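Local coordinates for protein B-N-acetylhexosaminidase (Streptomyces plicatus, PDB 5FD0) that probably hydrolyses terminal, non-reducing N-acetyl-beta-hexosamine residues of glycosides, as a family 20 enzyme with a TIM-barrel catalytic domain, at residues 350-355 against 365-370; 254-259 against 317-322; 398-403 against 443-448; 393-398 against 413-418. One frame throughout, in Å; residues are numbered along the deposited sequence.

Contact 1 of 4, residues 350-355 against 365-370. With NAG (2-acetamido-2-deoxy-beta-D-glucopyranose), chain B.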
# COMPACT_ATOMS: atom_id res chain seq x y z
N TRP A 350 15.58 -2.04 -1.95
CA TRP A 350 15.30 -2.90 -3.09
C TRP A 350 16.32 -4.06 -3.11
O TRP A 350 17.36 -4.01 -2.45
CB TRP A 350 15.33 -2.08 -4.38
CG TRP A 350 14.29 -0.93 -4.39
CD1 TRP A 350 14.54 0.39 -4.21
CD2 TRP A 350 12.88 -1.04 -4.61
NE1 TRP A 350 13.38 1.11 -4.29
CE2 TRP A 350 12.35 0.26 -4.54
CE3 TRP A 350 12.02 -2.11 -4.89
CZ2 TRP A 350 10.99 0.53 -4.73
CZ3 TRP A 350 10.68 -1.85 -5.09
CH2 TRP A 350 10.17 -0.53 -5.00
N HIS A 351 15.99 -5.13 -3.83
CA HIS A 351 16.75 -6.39 -3.67
C HIS A 351 18.18 -6.30 -4.19
O HIS A 351 18.98 -7.21 -3.91
CB HIS A 351 15.99 -7.57 -4.31
CG HIS A 351 16.02 -7.59 -5.81
ND1 HIS A 351 14.98 -7.12 -6.58
CD2 HIS A 351 16.96 -8.03 -6.68
CE1 HIS A 351 15.27 -7.27 -7.86
NE2 HIS A 351 16.47 -7.81 -7.95
N GLN A 352 18.55 -5.21 -4.87
CA GLN A 352 19.96 -4.95 -5.13
C GLN A 352 20.77 -4.92 -3.84
O GLN A 352 21.96 -5.23 -3.84
CB GLN A 352 20.15 -3.63 -5.89
CG GLN A 352 19.74 -3.66 -7.34
CD GLN A 352 18.26 -3.89 -7.52
OE1 GLN A 352 17.43 -3.33 -6.81
NE2 GLN A 352 17.93 -4.77 -8.45
N LEU A 353 20.13 -4.59 -2.71
CA LEU A 353 20.84 -4.59 -1.43
C LEU A 353 21.34 -5.98 -1.06
O LEU A 353 22.32 -6.11 -0.32
CB LEU A 353 19.91 -4.05 -0.34
CG LEU A 353 20.47 -3.88 1.06
CD1 LEU A 353 21.66 -2.95 1.06
CD2 LEU A 353 19.41 -3.33 1.99
N ALA A 354 20.70 -7.03 -1.59
CA ALA A 354 21.14 -8.40 -1.32
C ALA A 354 22.55 -8.66 -1.83
O ALA A 354 23.21 -9.59 -1.36
CB ALA A 354 20.17 -9.39 -1.95
N GLY A 355 23.02 -7.85 -2.76
CA GLY A 355 24.37 -7.94 -3.26
C GLY A 355 25.35 -7.12 -2.47
O GLY A 355 26.53 -7.06 -2.82
N GLN A 365 13.19 -5.79 -0.93
CA GLN A 365 12.00 -5.78 -1.75
C GLN A 365 12.39 -6.25 -3.15
O GLN A 365 13.11 -5.55 -3.88
CB GLN A 365 11.39 -4.37 -1.78
CG GLN A 365 10.12 -4.30 -2.59
CD GLN A 365 9.37 -2.99 -2.41
OE1 GLN A 365 9.77 -2.10 -1.64
NE2 GLN A 365 8.28 -2.88 -3.12
N TYR A 366 11.90 -7.43 -3.51
CA TYR A 366 12.24 -8.09 -4.76
C TYR A 366 11.29 -7.61 -5.85
O TYR A 366 10.08 -7.84 -5.79
CB TYR A 366 12.13 -9.61 -4.62
CG TYR A 366 12.46 -10.32 -5.91
CD1 TYR A 366 13.79 -10.48 -6.32
CD2 TYR A 366 11.46 -10.84 -6.72
CE1 TYR A 366 14.10 -11.12 -7.50
CE2 TYR A 366 11.78 -11.48 -7.91
CZ TYR A 366 13.10 -11.61 -8.29
OH TYR A 366 13.41 -12.25 -9.46
N TRP A 367 11.85 -6.93 -6.84
CA TRP A 367 11.11 -6.44 -7.99
C TRP A 367 11.51 -7.12 -9.30
O TRP A 367 11.25 -6.58 -10.38
CB TRP A 367 11.26 -4.92 -8.07
CG TRP A 367 12.64 -4.39 -8.23
CD1 TRP A 367 13.63 -4.32 -7.28
CD2 TRP A 367 13.17 -3.76 -9.41
NE1 TRP A 367 14.75 -3.70 -7.82
CE2 TRP A 367 14.48 -3.34 -9.11
CE3 TRP A 367 12.65 -3.50 -10.68
CZ2 TRP A 367 15.30 -2.72 -10.07
CZ3 TRP A 367 13.46 -2.86 -11.61
CH2 TRP A 367 14.76 -2.48 -11.30
N GLY A 368 12.09 -8.31 -9.22
CA GLY A 368 12.43 -9.05 -10.42
C GLY A 368 11.22 -9.61 -11.13
O GLY A 368 10.06 -9.33 -10.81
N LEU A 369 11.51 -10.40 -12.16
CA LEU A 369 10.50 -10.88 -13.09
C LEU A 369 10.72 -12.36 -13.37
O LEU A 369 11.77 -12.92 -13.04
CB LEU A 369 10.53 -10.11 -14.41
CG LEU A 369 10.40 -8.60 -14.46
CD1 LEU A 369 11.63 -7.93 -13.96
CD2 LEU A 369 10.17 -8.20 -15.90
N ASP A 370 9.73 -13.00 -14.00
CA ASP A 370 9.91 -14.39 -14.44
C ASP A 370 11.24 -14.58 -15.14
O ASP A 370 11.96 -15.55 -14.89
CB ASP A 370 8.80 -14.82 -15.39
CG ASP A 370 7.54 -15.23 -14.70
OD1 ASP A 370 7.41 -15.07 -13.46
OD2 ASP A 370 6.65 -15.70 -15.43
C1 NAG B . 11.93 0.56 -12.50
C2 NAG B . 12.45 1.64 -11.53
C3 NAG B . 11.46 2.71 -11.16
C4 NAG B . 10.60 3.14 -12.29
C5 NAG B . 9.90 1.86 -12.72
C6 NAG B . 8.79 2.04 -13.71
C7 NAG B . 12.21 0.20 -9.55
C8 NAG B . 12.83 -0.34 -8.28
N2 NAG B . 12.95 1.03 -10.30
O1 NAG B . 12.96 0.22 -13.34
O3 NAG B . 12.18 3.88 -10.69
O4 NAG B . 9.68 4.13 -11.85
O5 NAG B . 10.88 1.01 -13.35
O6 NAG B . 8.10 0.82 -13.90
O7 NAG B . 11.11 -0.13 -9.86

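Contact 2 of 4, residues 254-259 against 317-322. With NAG (2-acetamido-2-deoxy-beta-D-glucopyranose), chain B.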
# COMPACT_ATOMS: atom_id res chain seq x y z
N PRO A 254 22.18 4.97 -3.58
CA PRO A 254 22.83 6.19 -4.09
C PRO A 254 22.41 6.60 -5.48
O PRO A 254 22.79 7.68 -5.95
CB PRO A 254 24.31 5.81 -4.08
CG PRO A 254 24.28 4.33 -4.45
CD PRO A 254 23.02 3.77 -3.82
N GLY A 255 21.63 5.75 -6.14
CA GLY A 255 21.03 6.10 -7.40
C GLY A 255 19.70 6.82 -7.22
O GLY A 255 19.21 6.99 -6.10
N HIS A 256 19.13 7.24 -8.35
CA HIS A 256 17.85 7.95 -8.35
C HIS A 256 17.94 9.19 -7.47
O HIS A 256 17.04 9.51 -6.71
CB HIS A 256 16.70 7.03 -7.92
CG HIS A 256 16.29 6.05 -8.98
ND1 HIS A 256 15.47 6.39 -10.03
CD2 HIS A 256 16.61 4.75 -9.18
CE1 HIS A 256 15.29 5.35 -10.83
NE2 HIS A 256 15.97 4.34 -10.32
N THR A 257 19.06 9.92 -7.58
CA THR A 257 19.36 11.02 -6.66
C THR A 257 19.50 12.37 -7.36
O THR A 257 19.98 13.32 -6.74
CB THR A 257 20.63 10.72 -5.85
OG1 THR A 257 21.61 10.10 -6.71
CG2 THR A 257 20.35 9.79 -4.64
N ASN A 258 19.08 12.49 -8.62
CA ASN A 258 19.34 13.76 -9.31
C ASN A 258 18.71 14.97 -8.60
O ASN A 258 19.28 16.06 -8.67
CB ASN A 258 18.85 13.74 -10.75
CG ASN A 258 19.37 14.95 -11.51
OD1 ASN A 258 20.54 15.00 -11.83
ND2 ASN A 258 18.50 15.93 -11.76
N ALA A 259 17.54 14.83 -7.98
CA ALA A 259 16.93 16.02 -7.37
C ALA A 259 17.82 16.59 -6.27
O ALA A 259 17.98 17.81 -6.15
CB ALA A 259 15.52 15.72 -6.85
N GLY A 317 16.11 2.37 -0.54
CA GLY A 317 16.13 2.16 -1.98
C GLY A 317 17.29 1.27 -2.38
O GLY A 317 17.40 0.15 -1.88
N GLY A 318 18.16 1.75 -3.26
CA GLY A 318 19.31 0.99 -3.75
C GLY A 318 19.17 0.43 -5.15
O GLY A 318 20.07 -0.29 -5.60
N ASP A 319 18.06 0.72 -5.83
CA ASP A 319 17.84 0.23 -7.18
C ASP A 319 18.56 1.10 -8.22
O ASP A 319 18.74 2.31 -8.05
CB ASP A 319 16.34 0.22 -7.51
CG ASP A 319 15.75 1.61 -7.45
OD1 ASP A 319 15.91 2.24 -6.37
OD2 ASP A 319 15.19 2.07 -8.48
N GLU A 320 18.98 0.44 -9.29
CA GLU A 320 19.41 1.11 -10.51
C GLU A 320 20.47 2.17 -10.24
O GLU A 320 20.47 3.26 -10.83
CB GLU A 320 18.20 1.70 -11.24
CG GLU A 320 17.25 0.60 -11.76
CD GLU A 320 15.92 1.13 -12.30
OE1 GLU A 320 15.47 2.22 -11.86
OE2 GLU A 320 15.31 0.44 -13.16
N ALA A 321 21.41 1.85 -9.36
CA ALA A 321 22.58 2.68 -9.15
C ALA A 321 23.62 2.37 -10.23
O ALA A 321 24.77 2.00 -9.96
CB ALA A 321 23.14 2.48 -7.75
N HIS A 322 23.19 2.55 -11.47
CA HIS A 322 23.98 2.12 -12.62
C HIS A 322 25.12 3.08 -12.96
O HIS A 322 25.93 2.76 -13.82
CB HIS A 322 23.06 1.92 -13.81
CG HIS A 322 22.09 0.80 -13.61
ND1 HIS A 322 22.42 -0.34 -12.90
CD2 HIS A 322 20.80 0.64 -14.00
CE1 HIS A 322 21.38 -1.16 -12.88
NE2 HIS A 322 20.39 -0.59 -13.53
C1 NAG B . 11.93 0.56 -12.50
C2 NAG B . 12.45 1.64 -11.53
C3 NAG B . 11.46 2.71 -11.16
C4 NAG B . 10.60 3.14 -12.29
C5 NAG B . 9.90 1.86 -12.72
C6 NAG B . 8.79 2.04 -13.71
C7 NAG B . 12.21 0.20 -9.55
C8 NAG B . 12.83 -0.34 -8.28
N2 NAG B . 12.95 1.03 -10.30
O1 NAG B . 12.96 0.22 -13.34
O3 NAG B . 12.18 3.88 -10.69
O4 NAG B . 9.68 4.13 -11.85
O5 NAG B . 10.88 1.01 -13.35
O6 NAG B . 8.10 0.82 -13.90
O7 NAG B . 11.11 -0.13 -9.86
O HOH W 1 19.66 3.65 -5.76
O HOH W 2 20.61 6.22 -10.76

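Contact 3 of 4, residues 398-403 against 443-448. With NAG (2-acetamido-2-deoxy-beta-D-glucopyranose), chain B.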
# COMPACT_ATOMS: atom_id res chain seq x y z
N THR A 398 3.00 -7.10 -9.91
CA THR A 398 2.32 -6.17 -9.01
C THR A 398 2.75 -4.72 -9.19
O THR A 398 2.38 -3.87 -8.38
CB THR A 398 2.57 -6.57 -7.55
OG1 THR A 398 3.94 -6.36 -7.23
CG2 THR A 398 2.23 -8.05 -7.33
N TYR A 399 3.54 -4.42 -10.22
CA TYR A 399 3.79 -3.03 -10.63
C TYR A 399 2.54 -2.49 -11.32
O TYR A 399 2.23 -2.87 -12.45
CB TYR A 399 5.02 -2.95 -11.54
CG TYR A 399 6.31 -2.78 -10.82
CD1 TYR A 399 6.53 -3.41 -9.58
CD2 TYR A 399 7.34 -2.00 -11.35
CE1 TYR A 399 7.72 -3.25 -8.93
CE2 TYR A 399 8.53 -1.85 -10.70
CZ TYR A 399 8.71 -2.47 -9.48
OH TYR A 399 9.87 -2.28 -8.82
N LEU A 400 1.79 -1.65 -10.60
CA LEU A 400 0.51 -1.15 -11.08
C LEU A 400 0.63 -0.12 -12.20
O LEU A 400 -0.37 0.19 -12.84
CB LEU A 400 -0.28 -0.53 -9.90
CG LEU A 400 -0.64 -1.55 -8.81
CD1 LEU A 400 -1.23 -0.80 -7.62
CD2 LEU A 400 -1.64 -2.58 -9.31
N ASP A 401 1.83 0.38 -12.44
CA ASP A 401 2.07 1.22 -13.60
C ASP A 401 2.25 0.43 -14.88
O ASP A 401 2.33 1.05 -15.94
CB ASP A 401 3.31 2.11 -13.38
CG ASP A 401 4.62 1.33 -13.27
OD1 ASP A 401 4.66 0.31 -12.53
OD2 ASP A 401 5.63 1.75 -13.90
N MET A 402 2.33 -0.90 -14.83
CA MET A 402 2.54 -1.66 -16.05
C MET A 402 1.25 -1.78 -16.86
O MET A 402 0.17 -2.01 -16.30
CB MET A 402 3.09 -3.05 -15.75
CG MET A 402 4.19 -3.49 -16.76
SD MET A 402 5.63 -2.40 -16.86
CE MET A 402 6.17 -2.40 -15.15
N LYS A 403 1.36 -1.60 -18.17
CA LYS A 403 0.21 -1.72 -19.07
C LYS A 403 -0.43 -3.10 -18.96
O LYS A 403 0.24 -4.12 -18.77
CB LYS A 403 0.61 -1.48 -20.54
CG LYS A 403 1.04 -0.03 -20.78
CD LYS A 403 1.37 0.22 -22.24
CE LYS A 403 1.62 1.69 -22.50
NZ LYS A 403 2.19 1.83 -23.84
N VAL A 443 3.91 -8.99 0.55
CA VAL A 443 3.81 -8.52 -0.83
C VAL A 443 3.62 -7.01 -0.84
O VAL A 443 3.16 -6.42 0.15
CB VAL A 443 2.66 -9.20 -1.59
CG1 VAL A 443 2.89 -10.69 -1.63
CG2 VAL A 443 1.29 -8.88 -0.91
N GLU A 444 3.96 -6.39 -1.98
CA GLU A 444 3.71 -4.97 -2.20
C GLU A 444 3.25 -4.74 -3.63
O GLU A 444 3.71 -5.43 -4.54
CB GLU A 444 4.95 -4.13 -1.90
CG GLU A 444 4.73 -2.63 -2.10
CD GLU A 444 5.75 -1.77 -1.38
OE1 GLU A 444 5.93 -1.96 -0.16
OE2 GLU A 444 6.41 -0.94 -2.04
N ALA A 445 2.30 -3.80 -3.82
CA ALA A 445 1.84 -3.31 -5.12
C ALA A 445 2.33 -1.88 -5.34
O ALA A 445 1.72 -0.93 -4.82
CB ALA A 445 0.31 -3.35 -5.21
N PRO A 446 3.42 -1.67 -6.07
CA PRO A 446 3.90 -0.30 -6.26
C PRO A 446 3.22 0.37 -7.44
O PRO A 446 2.98 -0.25 -8.47
CB PRO A 446 5.40 -0.48 -6.53
CG PRO A 446 5.73 -1.89 -6.13
CD PRO A 446 4.47 -2.66 -6.39
N LEU A 447 2.95 1.68 -7.28
CA LEU A 447 2.37 2.50 -8.34
C LEU A 447 3.37 3.61 -8.67
O LEU A 447 3.44 4.62 -7.96
CB LEU A 447 1.00 3.08 -7.95
CG LEU A 447 0.25 3.89 -9.02
CD1 LEU A 447 0.12 3.16 -10.37
CD2 LEU A 447 -1.12 4.26 -8.53
N TRP A 448 4.14 3.43 -9.73
CA TRP A 448 5.06 4.45 -10.22
C TRP A 448 4.31 5.47 -11.07
O TRP A 448 3.29 5.16 -11.70
CB TRP A 448 6.19 3.80 -11.03
CG TRP A 448 6.95 2.77 -10.24
CD1 TRP A 448 6.77 1.44 -10.26
CD2 TRP A 448 7.97 3.02 -9.28
NE1 TRP A 448 7.62 0.82 -9.37
CE2 TRP A 448 8.37 1.79 -8.75
CE3 TRP A 448 8.58 4.17 -8.81
CZ2 TRP A 448 9.37 1.67 -7.80
CZ3 TRP A 448 9.59 4.06 -7.85
CH2 TRP A 448 9.97 2.81 -7.36
C1 NAG B . 11.93 0.56 -12.50
C2 NAG B . 12.45 1.64 -11.53
C3 NAG B . 11.46 2.71 -11.16
C4 NAG B . 10.60 3.14 -12.29
C5 NAG B . 9.90 1.86 -12.72
C6 NAG B . 8.79 2.04 -13.71
C7 NAG B . 12.21 0.20 -9.55
C8 NAG B . 12.83 -0.34 -8.28
N2 NAG B . 12.95 1.03 -10.30
O1 NAG B . 12.96 0.22 -13.34
O3 NAG B . 12.18 3.88 -10.69
O4 NAG B . 9.68 4.13 -11.85
O5 NAG B . 10.88 1.01 -13.35
O6 NAG B . 8.10 0.82 -13.90
O7 NAG B . 11.11 -0.13 -9.86

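Contact 4 of 4, residues 393-398 against 413-418. With NAG (2-acetamido-2-deoxy-beta-D-glucopyranose), chain B.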
# COMPACT_ATOMS: atom_id res chain seq x y z
N SER A 393 7.40 -7.94 -4.77
CA SER A 393 6.65 -7.06 -5.68
C SER A 393 7.22 -7.21 -7.08
O SER A 393 7.87 -6.29 -7.62
CB SER A 393 6.72 -5.61 -5.21
OG SER A 393 8.06 -5.17 -5.15
N PRO A 394 6.99 -8.36 -7.72
CA PRO A 394 7.59 -8.59 -9.05
C PRO A 394 7.08 -7.59 -10.07
O PRO A 394 5.89 -7.28 -10.13
CB PRO A 394 7.18 -10.03 -9.39
CG PRO A 394 6.92 -10.69 -8.03
CD PRO A 394 6.31 -9.56 -7.20
N ALA A 395 8.01 -7.06 -10.89
CA ALA A 395 7.63 -6.00 -11.82
C ALA A 395 6.69 -6.49 -12.92
O ALA A 395 5.96 -5.67 -13.50
CB ALA A 395 8.85 -5.33 -12.46
N ASP A 396 6.65 -7.78 -13.18
CA ASP A 396 5.71 -8.36 -14.13
C ASP A 396 4.51 -9.00 -13.42
O ASP A 396 3.83 -9.85 -14.01
CB ASP A 396 6.41 -9.38 -15.04
CG ASP A 396 6.98 -10.57 -14.28
OD1 ASP A 396 7.10 -10.50 -13.04
OD2 ASP A 396 7.33 -11.58 -14.96
N ARG A 397 4.24 -8.60 -12.18
CA ARG A 397 3.08 -9.04 -11.43
C ARG A 397 2.32 -7.90 -10.74
O ARG A 397 1.11 -7.77 -10.92
CB ARG A 397 3.49 -10.06 -10.37
CG ARG A 397 4.20 -11.30 -10.92
CD ARG A 397 3.25 -12.27 -11.51
NE ARG A 397 3.95 -13.45 -12.02
CZ ARG A 397 3.35 -14.49 -12.55
NH1 ARG A 397 2.03 -14.51 -12.64
NH2 ARG A 397 4.07 -15.50 -13.04
N THR A 398 3.00 -7.10 -9.91
CA THR A 398 2.32 -6.17 -9.01
C THR A 398 2.75 -4.72 -9.19
O THR A 398 2.38 -3.87 -8.38
CB THR A 398 2.57 -6.57 -7.55
OG1 THR A 398 3.94 -6.36 -7.23
CG2 THR A 398 2.23 -8.05 -7.33
N SER A 413 5.70 -0.49 -20.38
CA SER A 413 5.66 -1.83 -20.93
C SER A 413 6.99 -2.56 -20.83
O SER A 413 7.13 -3.63 -21.40
CB SER A 413 5.21 -1.80 -22.40
OG SER A 413 6.09 -1.00 -23.15
N TRP A 414 7.96 -2.02 -20.11
CA TRP A 414 9.28 -2.62 -20.12
C TRP A 414 9.27 -4.01 -19.49
O TRP A 414 10.12 -4.84 -19.83
CB TRP A 414 10.29 -1.72 -19.41
CG TRP A 414 10.05 -1.53 -17.95
CD1 TRP A 414 9.36 -0.52 -17.37
CD2 TRP A 414 10.50 -2.38 -16.88
NE1 TRP A 414 9.38 -0.66 -16.00
CE2 TRP A 414 10.06 -1.80 -15.68
CE3 TRP A 414 11.24 -3.56 -16.83
CZ2 TRP A 414 10.33 -2.37 -14.44
CZ3 TRP A 414 11.51 -4.12 -15.58
CH2 TRP A 414 11.05 -3.52 -14.41
N ALA A 415 8.32 -4.29 -18.61
CA ALA A 415 8.22 -5.60 -17.97
C ALA A 415 7.26 -6.52 -18.72
O ALA A 415 6.84 -7.54 -18.16
CB ALA A 415 7.77 -5.45 -16.51
N GLY A 416 6.93 -6.21 -19.97
CA GLY A 416 5.84 -6.91 -20.65
C GLY A 416 4.51 -6.32 -20.22
O GLY A 416 4.45 -5.28 -19.54
N TYR A 417 3.44 -6.99 -20.61
CA TYR A 417 2.08 -6.61 -20.26
C TYR A 417 1.61 -7.46 -19.09
O TYR A 417 2.01 -8.61 -18.94
CB TYR A 417 1.16 -6.77 -21.47
CG TYR A 417 1.66 -5.91 -22.61
CD1 TYR A 417 1.71 -4.54 -22.46
CD2 TYR A 417 2.12 -6.47 -23.80
CE1 TYR A 417 2.18 -3.73 -23.45
CE2 TYR A 417 2.61 -5.66 -24.82
CZ TYR A 417 2.63 -4.29 -24.64
OH TYR A 417 3.10 -3.45 -25.61
N VAL A 418 0.78 -6.87 -18.23
CA VAL A 418 0.34 -7.53 -17.00
C VAL A 418 -1.17 -7.38 -16.90
O VAL A 418 -1.69 -6.40 -16.34
CB VAL A 418 1.05 -6.99 -15.76
CG1 VAL A 418 0.71 -7.82 -14.56
CG2 VAL A 418 2.55 -7.04 -15.98
C1 NAG B . 11.93 0.56 -12.50
C2 NAG B . 12.45 1.64 -11.53
C3 NAG B . 11.46 2.71 -11.16
C4 NAG B . 10.60 3.14 -12.29
C5 NAG B . 9.90 1.86 -12.72
C6 NAG B . 8.79 2.04 -13.71
C7 NAG B . 12.21 0.20 -9.55
C8 NAG B . 12.83 -0.34 -8.28
N2 NAG B . 12.95 1.03 -10.30
O1 NAG B . 12.96 0.22 -13.34
O3 NAG B . 12.18 3.88 -10.69
O4 NAG B . 9.68 4.13 -11.85
O5 NAG B . 10.88 1.01 -13.35
O6 NAG B . 8.10 0.82 -13.90
O7 NAG B . 11.11 -0.13 -9.86

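Contact 1 of 4, residues 350-355 against 365-370
Neighbouring parallel strands of the TIM barrel, 346-350 and 363-366, pair Trp350 with Gln365, and the end of the first strand and the loop after the second place Trp350 and Trp367 around the acetamido group of the bound sugar. The side chains of Trp350 and Gln365 leave the same face of the sheet and run alongside each other, amide and indole planes 30° apart, with Gln365 OE1 over the indole toward its rim. On the opposite face of Trp350 sits the sugar methyl, NAG C8 lying 3.7 Å from Trp350 CD2. An edge of Trp350 is turned to the face of Trp367 in a T-shaped pair with planes at 75°, and Trp350 CE3 comes within 3.6 Å of Trp367 CD1. The methyl also lies over Trp367, with NAG C8 3.5 Å from Trp367 CE2.

Two bonds hold Trp367 in place. Its NE1 donates to a lone pair of Gln352 OE1 at 2.9 Å, in the plane of both the indole and the carbonyl, and its backbone N donates to His351 ND1 at 3.1 Å, tilted from the imidazole plane. Gln352 reaches the indole because its chain is bent at chi2 (65°). Second-shell partners steady the rest: Glu376 at His351 NE2, Glu250 at Trp350 NE1 and His315 at Gln365 OE1. With a leucine in place of Trp367, Gln352 OE1 would probably lose its indole donor and the methyl one of its aromatic walls. Tryptophans enclosing an acetamido methyl are typical of the substrate pocket of family 20 hexosaminidases.

Contact 2 of 4, residues 254-259 against 317-322
His256 presents NE2 to two consecutive acidic side chains, Asp319 and Glu320, with its ring plane tilted little from those of both carboxylates. The Glu320 carboxylate is 24° from the ring plane, and His256 NE2 donates to the anti lone pair of Glu320 OE1 at 2.7 Å, in the plane of the imidazole. The Asp319 side chain runs across that of His256 at about a right angle, though its carboxylate stays within 14° of the ring plane; its OD2 is 3.0 Å from His256 NE2, but the angle is too poor for a hydrogen bond. That oxygen accepts instead from the acetamido nitrogen, NAG N2 to Asp319 OD2 being 3.1 Å. Beyond CG the Glu320 chain is extended (chi2 171°), which carries its other oxygen, OE2, past the histidine to the anomeric hydroxyl O1; the modelled separation there is very short and doubtful in detail.

Behind these groups the backbones meet through water: one bridges His256 N and Glu320 O, another Asp319 O and, weakly, Gly255 N. Ala321 CB packs on Pro254 CG at 4.0 Å. His256 ND1 is hydrogen-bonded to Asp197, so that bonds at both ring nitrogens set the ring's rotation. A phenylalanine in place of His256 is likely to leave Glu320 OE1 without its donor, Asp197 without its partner and the glutamate freer to turn. One carboxylate thus grips the acetamido N-H while the other, held by histidine, faces the anomeric oxygen, consistent with the Asp-Glu pair that serves substrate-assisted hydrolysis in family 20.

Contact 3 of 4, residues 398-403 against 443-448
The Tyr399 ring receives Trp448 NE1 over one face, toward the rim, where it stands 3.1 Å from Tyr399 CE2; the sugar's acetamido oxygen O7 lies at the tyrosine's edge. The two aromatic planes are oblique, 49° apart. Trp448 in turn has NAG O4 over one face, offset toward the rim and 3.2 Å from Trp448 CE3, while Asp401 OD1 comes to its edge in plane, 3.3 Å from Trp448 CD1. Pro446 CG packs against Tyr399 CE1 at 3.7 Å.

The loop and strand 440-447 run in nearly the same direction here, 12° apart, and are joined by two bonds. Leu400 N donates to Pro446 O at 2.8 Å, and Thr398 OG1, set between its backbone N and carbonyl carbon (chi1 69°), donates to Glu444 O at 2.9 Å in the carbonyl plane. A type I turn from Tyr399 to Met402 then brings Asp401 round to the ligand, and Leu400 fills the space beside Ala445 and Leu447.

Both polar tips go to the sugar: Tyr399 OH donates to NAG O7, and Asp401 OD2 accepts from NAG O6 at 2.6 Å. Asp401 OD1, by contrast, is buried without a polar partner, as is Trp448 N. A hydrogen bond from the tyrosine hydroxyl to O7 would probably polarise the acetamido carbonyl, which suits a family whose mechanism uses that oxygen as the nucleophile.

Contact 4 of 4, residues 393-398 against 413-418
Trp414 and Ala395 meet within the long loop that follows barrel strand 389-392, where the chain doubles back and a type I turn from Ser413 to Gly416 brings the indole edge-on to O6 of the bound sugar. From CB, the Trp414 side chain sets out with CG between the backbone N and the carbonyl carbon (chi1 65°), which swings the indole toward the ligand. CD1 passes 3.9 Å from NAG O6. NE1 makes the polar contact, donating to NAG O6 at 2.9 Å in an almost straight bond (168°), with the hydroxyl oxygen at the ring's edge and in its plane. Farther round, CZ2 lies 3.6 Å from the ring oxygen NAG O5, and CH2, at the far end, touches Ala395 CB at 3.5 Å. Ala415 CB lies over one face of the same indole, toward its rim.

No hydrogen bond crosses between 393-398 and 413-418; the rest is close fit of small groups on backbone. Ala415 CB rests on Ala395 O, and Asp396 CB on Ala415 O at 3.6 Å. The Asp396 carboxylate leads away, its OD2 taking a salt bridge from Arg422 and a hydrogen bond from Asp370 N. Within 393-398 the backbone is tightened by Pro394 O, which accepts from both Arg397 N and Thr398 N. Val418 closes the contact with its two methyls against neighbouring carbonyls: both lie by Asp396 O, Val418 CG2 at 3.7 Å, and Val418 CG1 is also 3.7 Å from Arg397 O.

In the fold
From the N terminus, the chain first reaches 254-259, beyond barrel strand 246-250; contact 2 closes when the loop after strand 313-315 returns to it across 57 residues. Contact 1 follows in series, closing the short connection of nine residues between its segments at the ends of adjacent strands 346-350 and 363-366, and touches contact 2 where Trp350 N meets Gly317 O. Contacts 4 and 3 then cross, their segments alternating along the chain and sharing Thr398: contact 4 folds the loop after strand 389-392 on itself, and contact 3 ties that loop to strand 440-447. None nests inside another. Together they bring loops from several barrel strands around one bound sugar, which all four contacts touch.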